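Local coordinates for protein beta-lactamase II (PDB 6V72) that probably hydrolyses beta-lactam antibiotics to substituted beta-amino acids with zinc as cofactor, as a class B metallo-beta-lactamase, at residues 205-219 with 232-245. Residues are numbered along the deposited sequence; the frame is centred on the assembly and turned at random.
Sequences YAQSVRNFAAAFPDA and RKAIERTLDLAEEL. With CA (calcium ion), chain B.
The last two helices of the metallo-beta-lactamase alpha-beta/beta-alpha fold, 205-215 and 233-243, pack antiparallel, 205-215 lying against the four-stranded sheet through Phe-212. Ala-206 lies against Ala-242, and the helix axes over these segments approach to 8.3 Å, their N-to-C directions 158° apart. The small residues let the backbones come close here: Ala-242 CB sits 3.6 Å from Ala-206 CA and also meets CD1 of the Tyr-205 ring. That ring, whose OH bonds to Met-185 O, runs on past Thr-238 CG2; the nearest side-chain atoms of Tyr-205 and His-165, a zinc ligand of this enzyme, are about 4 Å apart, although this chain holds no zinc. Further along, Val-209 sets CG1 against Leu-239 CB and CG2 against Thr-238 CG2, while Ile-235 divides its branches, CG2 meeting Ala-213 CB and CD1 reaching CE2 of Phe-212.

At the outer edge, Arg-210 NH2 forms a salt bridge with the anti lone pair of Glu-243 OE2 (3.0 Å), the guanidinium and carboxylate planes turned 39° apart, and a water joins Arg-210 NE to the same oxygen. Glu-243 OE1 binds a calcium ion together with Asp-240 OD1.

Arg-232 closes the other end. Bent at chi3 (72°), it lays its guanidinium between Ile-235 CD1 and Pro-217 O, and gathers carbonyls where helix 205-215 ends: NH1 bonds weakly to Ala-213 O, and NH2 donates to Phe-216 O at 2.8 Å and, in plane, to a lone pair of Ala-219 O at 2.9 Å.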
loop_
_atom_site.group_PDB
_atom_site.type_symbol
_atom_site.label_atom_id
_atom_site.label_comp_id
_atom_site.label_asym_id
_atom_site.label_seq_id
_atom_site.Cartn_x
_atom_site.Cartn_y
_atom_site.Cartn_z
ATOM N N TYR A 205 13.761 -2.661 5.665
ATOM C CA TYR A 205 13.547 -2.624 4.218
ATOM C C TYR A 205 14.652 -1.848 3.510
ATOM O O TYR A 205 15.230 -2.325 2.522
ATOM C CB TYR A 205 12.171 -2.018 3.928
ATOM C CG TYR A 205 11.519 -2.394 2.609
ATOM C CD1 TYR A 205 12.184 -2.247 1.394
ATOM C CD2 TYR A 205 10.207 -2.851 2.586
ATOM C CE1 TYR A 205 11.561 -2.556 0.202
ATOM C CE2 TYR A 205 9.581 -3.181 1.414
ATOM C CZ TYR A 205 10.259 -3.046 0.222
ATOM O OH TYR A 205 9.596 -3.382 -0.948
ATOM N N ALA A 206 14.977 -0.650 3.996
ATOM C CA ALA A 206 15.955 0.155 3.275
ATOM C C ALA A 206 17.330 -0.514 3.237
ATOM O O ALA A 206 17.982 -0.536 2.186
ATOM C CB ALA A 206 16.055 1.546 3.915
ATOM N N GLN A 207 17.792 -1.065 4.364
ATOM C CA GLN A 207 19.090 -1.725 4.340
ATOM C C GLN A 207 19.062 -2.963 3.455
ATOM O O GLN A 207 20.048 -3.265 2.782
ATOM C CB GLN A 207 19.540 -2.101 5.752
ATOM C CG GLN A 207 20.952 -2.671 5.794
ATOM C CD GLN A 207 21.989 -1.701 5.223
ATOM O OE1 GLN A 207 21.977 -0.486 5.516
ATOM N NE2 GLN A 207 22.886 -2.224 4.410
ATOM N N SER A 208 17.949 -3.699 3.443
ATOM C CA SER A 208 17.877 -4.856 2.554
ATOM C C SER A 208 17.962 -4.436 1.098
ATOM O O SER A 208 18.595 -5.119 0.285
ATOM C CB SER A 208 16.601 -5.654 2.824
ATOM O OG SER A 208 16.562 -6.063 4.198
ATOM N N VAL A 209 17.358 -3.305 0.741
ATOM C CA VAL A 209 17.514 -2.828 -0.630
ATOM C C VAL A 209 18.971 -2.451 -0.900
ATOM O O VAL A 209 19.513 -2.755 -1.966
ATOM C CB VAL A 209 16.554 -1.651 -0.907
ATOM C CG1 VAL A 209 16.814 -1.036 -2.289
ATOM C CG2 VAL A 209 15.119 -2.120 -0.838
ATOM N N ARG A 210 19.638 -1.800 0.062
ATOM C CA ARG A 210 21.049 -1.486 -0.132
ATOM C C ARG A 210 21.865 -2.752 -0.307
ATOM O O ARG A 210 22.830 -2.775 -1.083
ATOM C CB ARG A 210 21.598 -0.700 1.056
ATOM C CG ARG A 210 20.964 0.676 1.272
ATOM C CD ARG A 210 21.733 1.441 2.367
ATOM N NE ARG A 210 20.989 2.646 2.722
ATOM C CZ ARG A 210 20.218 2.774 3.798
ATOM N NH1 ARG A 210 20.146 1.796 4.700
ATOM N NH2 ARG A 210 19.526 3.894 3.978
ATOM N N ASN A 211 21.532 -3.800 0.461
ATOM C CA ASN A 211 22.256 -5.067 0.359
ATOM C C ASN A 211 22.097 -5.678 -1.031
ATOM O O ASN A 211 23.065 -6.151 -1.625
ATOM C CB ASN A 211 21.744 -6.035 1.422
ATOM C CG ASN A 211 22.134 -5.613 2.839
ATOM O OD1 ASN A 211 23.058 -4.812 3.037
ATOM N ND2 ASN A 211 21.455 -6.175 3.822
ATOM N N PHE A 212 20.866 -5.682 -1.552
ATOM C CA PHE A 212 20.614 -6.157 -2.918
ATOM C C PHE A 212 21.423 -5.363 -3.940
ATOM O O PHE A 212 22.044 -5.942 -4.843
ATOM C CB PHE A 212 19.111 -6.062 -3.219
ATOM C CG PHE A 212 18.741 -6.297 -4.667
ATOM C CD1 PHE A 212 18.766 -7.573 -5.209
ATOM C CD2 PHE A 212 18.338 -5.243 -5.472
ATOM C CE1 PHE A 212 18.399 -7.788 -6.543
ATOM C CE2 PHE A 212 17.970 -5.446 -6.804
ATOM C CZ PHE A 212 18.005 -6.726 -7.337
ATOM N N ALA A 213 21.406 -4.030 -3.820
ATOM C CA ALA A 213 22.144 -3.190 -4.766
ATOM C C ALA A 213 23.634 -3.508 -4.742
ATOM O O ALA A 213 24.295 -3.492 -5.788
ATOM C CB ALA A 213 21.911 -1.716 -4.442
ATOM N N ALA A 214 24.178 -3.809 -3.558
ATOM C CA ALA A 214 25.599 -4.114 -3.431
ATOM C C ALA A 214 25.931 -5.536 -3.849
ATOM O O ALA A 214 27.069 -5.806 -4.250
ATOM C CB ALA A 214 26.053 -3.898 -1.983
ATOM N N ALA A 215 24.968 -6.450 -3.727
ATOM C CA ALA A 215 25.169 -7.828 -4.154
ATOM C C ALA A 215 25.290 -7.926 -5.665
ATOM O O ALA A 215 26.035 -8.770 -6.188
ATOM C CB ALA A 215 24.002 -8.692 -3.665
ATOM N N PHE A 216 24.531 -7.093 -6.383
ATOM C CA PHE A 216 24.523 -7.068 -7.844
ATOM C C PHE A 216 24.844 -5.651 -8.290
ATOM O O PHE A 216 23.974 -4.941 -8.812
ATOM C CB PHE A 216 23.176 -7.538 -8.388
ATOM C CG PHE A 216 22.801 -8.921 -7.917
ATOM C CD1 PHE A 216 23.513 -10.030 -8.355
ATOM C CD2 PHE A 216 21.762 -9.107 -7.009
ATOM C CE1 PHE A 216 23.202 -11.303 -7.908
ATOM C CE2 PHE A 216 21.435 -10.369 -6.558
ATOM C CZ PHE A 216 22.162 -11.474 -7.006
ATOM N N PRO A 217 26.095 -5.216 -8.105
ATOM C CA PRO A 217 26.410 -3.782 -8.237
ATOM C C PRO A 217 26.527 -3.286 -9.661
ATOM O O PRO A 217 26.458 -2.070 -9.870
ATOM C CB PRO A 217 27.761 -3.649 -7.511
ATOM C CG PRO A 217 28.423 -5.000 -7.712
ATOM C CD PRO A 217 27.264 -6.007 -7.659
ATOM N N ASP A 218 26.699 -4.168 -10.639
ATOM C CA ASP A 218 26.973 -3.740 -12.005
ATOM C C ASP A 218 25.792 -3.938 -12.941
ATOM O O ASP A 218 25.784 -3.352 -14.029
ATOM C CB ASP A 218 28.197 -4.489 -12.561
ATOM C CG ASP A 218 29.433 -4.300 -11.694
ATOM O OD1 ASP A 218 29.701 -3.150 -11.302
ATOM O OD2 ASP A 218 30.133 -5.295 -11.389
ATOM N N ALA A 219 24.787 -4.715 -12.533
ATOM C CA ALA A 219 23.670 -5.033 -13.413
ATOM C C ALA A 219 22.900 -3.775 -13.799
ATOM O O ALA A 219 22.444 -3.025 -12.937
ATOM C CB ALA A 219 22.732 -6.028 -12.717
ATOM N N ARG A 232 18.625 0.863 -13.080
ATOM C CA ARG A 232 18.820 0.901 -11.636
ATOM C C ARG A 232 18.013 1.994 -10.946
ATOM O O ARG A 232 17.992 2.029 -9.712
ATOM C CB ARG A 232 20.308 1.030 -11.312
ATOM C CG ARG A 232 21.112 -0.175 -11.772
ATOM C CD ARG A 232 22.538 -0.162 -11.264
ATOM N NE ARG A 232 22.721 -0.433 -9.837
ATOM C CZ ARG A 232 22.937 -1.641 -9.330
ATOM N NH1 ARG A 232 23.149 -1.789 -8.021
ATOM N NH2 ARG A 232 22.928 -2.706 -10.129
ATOM N N LYS A 233 17.338 2.874 -11.693
ATOM C CA LYS A 233 16.412 3.802 -11.049
ATOM C C LYS A 233 15.371 3.074 -10.205
ATOM O O LYS A 233 14.908 3.617 -9.199
ATOM C CB LYS A 233 15.719 4.689 -12.085
ATOM C CG LYS A 233 15.015 5.889 -11.433
ATOM C CD LYS A 233 14.119 6.650 -12.390
ATOM C CE LYS A 233 13.847 8.054 -11.864
ATOM N NZ LYS A 233 13.099 8.881 -12.850
ATOM N N ALA A 234 15.000 1.839 -10.574
ATOM C CA ALA A 234 14.067 1.082 -9.746
ATOM C C ALA A 234 14.638 0.841 -8.356
ATOM O O ALA A 234 13.912 0.925 -7.356
ATOM C CB ALA A 234 13.736 -0.264 -10.412
ATOM N N ILE A 235 15.942 0.554 -8.271
ATOM C CA ILE A 235 16.579 0.396 -6.965
ATOM C C ILE A 235 16.599 1.722 -6.224
ATOM O O ILE A 235 16.299 1.788 -5.024
ATOM C CB ILE A 235 18.005 -0.156 -7.125
ATOM C CG1 ILE A 235 17.996 -1.528 -7.798
ATOM C CG2 ILE A 235 18.699 -0.234 -5.784
ATOM C CD1 ILE A 235 19.420 -2.038 -8.081
ATOM N N GLU A 236 16.974 2.796 -6.926
ATOM C CA GLU A 236 17.083 4.112 -6.299
ATOM C C GLU A 236 15.749 4.561 -5.721
ATOM O O GLU A 236 15.686 5.055 -4.585
ATOM C CB GLU A 236 17.590 5.133 -7.315
ATOM C CG GLU A 236 17.664 6.556 -6.775
ATOM C CD GLU A 236 17.895 7.594 -7.865
ATOM O OE1 GLU A 236 18.938 7.520 -8.552
ATOM O OE2 GLU A 236 17.026 8.482 -8.041
ATOM N N ARG A 237 14.670 4.411 -6.497
ATOM C CA ARG A 237 13.366 4.827 -6.009
ATOM C C ARG A 237 12.898 3.934 -4.877
ATOM O O ARG A 237 12.369 4.433 -3.885
ATOM C CB ARG A 237 12.337 4.841 -7.142
ATOM C CG ARG A 237 10.919 5.159 -6.699
ATOM C CD ARG A 237 10.780 6.539 -6.055
ATOM N NE ARG A 237 11.306 7.625 -6.876
ATOM C CZ ARG A 237 10.603 8.271 -7.810
ATOM N NH1 ARG A 237 11.163 9.263 -8.512
ATOM N NH2 ARG A 237 9.337 7.924 -8.057
ATOM N N THR A 238 13.048 2.609 -5.019
ATOM C CA THR A 238 12.638 1.722 -3.937
ATOM C C THR A 238 13.358 2.069 -2.638
ATOM O O THR A 238 12.735 2.120 -1.573
ATOM C CB THR A 238 12.890 0.257 -4.315
ATOM O OG1 THR A 238 12.160 -0.032 -5.521
ATOM C CG2 THR A 238 12.432 -0.673 -3.157
ATOM N N LEU A 239 14.667 2.319 -2.720
ATOM C CA LEU A 239 15.447 2.702 -1.548
ATOM C C LEU A 239 14.923 4.002 -0.943
ATOM O O LEU A 239 14.745 4.108 0.279
ATOM C CB LEU A 239 16.918 2.865 -1.952
ATOM C CG LEU A 239 17.869 3.218 -0.818
ATOM C CD1 LEU A 239 17.692 2.264 0.388
ATOM C CD2 LEU A 239 19.285 3.186 -1.342
ATOM N N ASP A 240 14.671 5.003 -1.787
ATOM C CA ASP A 240 14.151 6.267 -1.267
ATOM C C ASP A 240 12.829 6.050 -0.534
ATOM O O ASP A 240 12.602 6.611 0.549
ATOM C CB ASP A 240 13.946 7.265 -2.404
ATOM C CG ASP A 240 15.127 8.229 -2.598
ATOM O OD1 ASP A 240 15.884 8.501 -1.628
ATOM O OD2 ASP A 240 15.271 8.741 -3.729
ATOM N N LEU A 241 11.929 5.255 -1.118
ATOM C CA LEU A 241 10.654 4.998 -0.453
ATOM C C LEU A 241 10.865 4.259 0.861
ATOM O O LEU A 241 10.209 4.559 1.868
ATOM C CB LEU A 241 9.730 4.187 -1.365
ATOM C CG LEU A 241 9.235 4.914 -2.606
ATOM C CD1 LEU A 241 8.542 3.919 -3.540
ATOM C CD2 LEU A 241 8.282 6.052 -2.199
ATOM N N ALA A 242 11.765 3.271 0.860
ATOM C CA ALA A 242 12.010 2.484 2.066
ATOM C C ALA A 242 12.629 3.330 3.172
ATOM O O ALA A 242 12.378 3.074 4.360
ATOM C CB ALA A 242 12.911 1.289 1.729
ATOM N N GLU A 243 13.426 4.344 2.808
ATOM C CA GLU A 243 14.029 5.210 3.820
ATOM C C GLU A 243 13.004 6.074 4.535
ATOM O O GLU A 243 13.305 6.598 5.615
ATOM C CB GLU A 243 15.095 6.103 3.184
ATOM C CG GLU A 243 16.354 5.338 2.805
ATOM C CD GLU A 243 17.305 6.110 1.869
ATOM O OE1 GLU A 243 16.861 7.045 1.138
ATOM O OE2 GLU A 243 18.511 5.764 1.860
ATOM N N GLU A 244 11.801 6.218 3.982
ATOM C CA GLU A 244 10.749 7.015 4.608
ATOM C C GLU A 244 9.832 6.207 5.518
ATOM O O GLU A 244 8.916 6.787 6.123
ATOM C CB GLU A 244 9.909 7.722 3.541
ATOM C CG GLU A 244 10.708 8.670 2.648
ATOM C CD GLU A 244 11.488 9.731 3.432
ATOM O OE1 GLU A 244 10.910 10.373 4.339
ATOM O OE2 GLU A 244 12.687 9.931 3.129
ATOM N N LEU A 245 10.075 4.908 5.670
ATOM C CA LEU A 245 9.177 4.052 6.456
ATOM C C LEU A 245 9.361 4.273 7.958
ATOM O O LEU A 245 10.436 4.679 8.401
ATOM C CB LEU A 245 9.403 2.579 6.121
ATOM C CG LEU A 245 8.992 2.178 4.706
ATOM C CD1 LEU A 245 9.320 0.705 4.457
ATOM C CD2 LEU A 245 7.500 2.434 4.511
HETATM CA CA CA B . 16.348 9.230 0.539
HETATM O O HOH W 1 13.444 0.878 6.039
HETATM O O HOH W 2 21.488 4.830 1.074
HETATM O O HOH W 3 14.012 8.834 1.038
#